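Local coordinates for protein dephospho-CoA kinase (Legionella pneumophila subsp. pneumophila, PDB 4TTR) that probably catalyses the last step of coenzyme A biosynthesis, using ATP to phosphorylate the 3'-hydroxyl group of dephospho-CoA, at residues 62-65 / 71-74. Sequence-based numbering, arbitrary orientation.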
loop_
_atom_site.group_PDB
_atom_site.type_symbol
_atom_site.label_atom_id
_atom_site.label_comp_id
_atom_site.label_asym_id
_atom_site.label_seq_id
_atom_site.Cartn_x
_atom_site.Cartn_y
_atom_site.Cartn_z
ATOM N N GLN A 62 -21.419 -5.070 2.671
ATOM C CA GLN A 62 -22.703 -4.697 3.249
ATOM C C GLN A 62 -22.545 -3.625 4.327
ATOM O O GLN A 62 -23.323 -2.672 4.377
ATOM C CB GLN A 62 -23.401 -5.932 3.828
ATOM C CG GLN A 62 -23.888 -6.919 2.761
ATOM C CD GLN A 62 -24.114 -8.327 3.294
ATOM O OE1 GLN A 62 -23.858 -8.613 4.463
ATOM N NE2 GLN A 62 -24.600 -9.213 2.431
ATOM N N ASP A 63 -21.541 -3.781 5.185
ATOM C CA ASP A 63 -21.315 -2.840 6.277
ATOM C C ASP A 63 -20.859 -1.477 5.761
ATOM O O ASP A 63 -21.210 -0.443 6.326
ATOM C CB ASP A 63 -20.278 -3.388 7.256
ATOM C CG ASP A 63 -20.716 -4.684 7.910
ATOM O OD1 ASP A 63 -21.932 -4.971 7.929
ATOM O OD2 ASP A 63 -19.838 -5.414 8.413
ATOM N N ILE A 64 -20.067 -1.487 4.695
ATOM C CA ILE A 64 -19.590 -0.261 4.071
ATOM C C ILE A 64 -20.759 0.558 3.517
ATOM O O ILE A 64 -20.847 1.765 3.750
ATOM C CB ILE A 64 -18.577 -0.580 2.942
ATOM C CG1 ILE A 64 -17.240 -1.001 3.554
ATOM C CG2 ILE A 64 -18.348 0.631 2.034
ATOM C CD1 ILE A 64 -16.272 -1.629 2.572
ATOM N N ILE A 65 -21.657 -0.101 2.793
ATOM C CA ILE A 65 -22.792 0.581 2.176
ATOM C C ILE A 65 -23.792 1.047 3.228
ATOM O O ILE A 65 -24.382 2.120 3.097
ATOM C CB ILE A 65 -23.486 -0.332 1.149
ATOM C CG1 ILE A 65 -22.557 -0.545 -0.044
ATOM C CG2 ILE A 65 -24.812 0.268 0.671
ATOM C CD1 ILE A 65 -22.934 -1.716 -0.914
ATOM N N SER A 71 -24.707 6.577 -1.460
ATOM C CA SER A 71 -23.825 7.362 -2.325
ATOM C C SER A 71 -22.596 6.567 -2.790
ATOM O O SER A 71 -22.030 6.863 -3.844
ATOM C CB SER A 71 -23.370 8.646 -1.612
ATOM O OG SER A 71 -22.379 8.385 -0.631
ATOM N N VAL A 72 -22.188 5.560 -2.019
ATOM C CA VAL A 72 -21.001 4.779 -2.375
ATOM C C VAL A 72 -21.339 3.508 -3.154
ATOM O O VAL A 72 -20.472 2.662 -3.365
ATOM C CB VAL A 72 -20.177 4.386 -1.126
ATOM C CG1 VAL A 72 -19.696 5.637 -0.393
ATOM C CG2 VAL A 72 -20.971 3.486 -0.199
ATOM N N VAL A 73 -22.595 3.382 -3.579
ATOM C CA VAL A 73 -23.026 2.266 -4.421
ATOM C C VAL A 73 -23.224 2.732 -5.858
ATOM O O VAL A 73 -24.111 3.534 -6.132
ATOM C CB VAL A 73 -24.358 1.643 -3.935
ATOM C CG1 VAL A 73 -24.448 0.182 -4.360
ATOM C CG2 VAL A 73 -24.508 1.770 -2.431
ATOM N N LEU A 74 -22.403 2.232 -6.775
ATOM C CA LEU A 74 -22.589 2.533 -8.189
ATOM C C LEU A 74 -23.862 1.862 -8.699
ATOM O O LEU A 74 -24.410 0.982 -8.036
ATOM C CB LEU A 74 -21.388 2.063 -9.008
ATOM C CG LEU A 74 -20.035 2.692 -8.675
ATOM C CD1 LEU A 74 -18.929 1.960 -9.416
ATOM C CD2 LEU A 74 -20.025 4.169 -9.022
#
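Val72, whose backbone is hydrogen-bonded to that of Asp80, presses one methyl group against the last turns of helix 59-68, at Ile64 and Ile65. The contact of 71-74 with 62-65 is thus made by aliphatic groups, while the backbone of Val72 bonds to a residue just before helix 81-90. The CA atoms of Ile65 and Val72 lie 6.4 Å apart, close enough for CG2 of Val72 to approach backbone as well as side chain. That methyl stands between its own backbone N and carbonyl carbon, with CG1 turned anti to the carbonyl carbon (chi1 -61°). It lies 4.2 Å from CA of Ile65 and 4.3 Å from CG1 of the same residue. Its approach to Ile64 is looser, with the two CG2 atoms of Val72 and Ile64 4.5 Å apart.

The fold is that of a P-loop kinase, a parallel sheet flanked by helices, and this reversal joins helix 59-68 to helix 81-90 in a helical region inserted between the second and third strands. In related dephospho-CoA kinases the corresponding region is thought to take part in binding dephospho-CoA, but this contact lies away from the ATP site. Buried Ile64 and Val72 both touch Ile84 of helix 81-90, and Ile64 also packs on Leu98 and Leu101 of helix 92-115.

Farther out, Val73 meets Ile65 at about a right angle. Its CG2 faces the gamma carbons of the isoleucine, reaching CG2 of Ile65 at 3.5 Å, tighter than ordinary van der Waals contact. From the same methyl of Val73 to CG1 of Ile65 is 3.9 Å, and CD1 of Ile65 follows at 4.1 Å. With chi1 at -68°, CG2 of Ile65 lies anti to the backbone N, and this branch makes the closest approach to Val73. Leu79, in the loop before helix 81-90, also touches the Ile65 side chain.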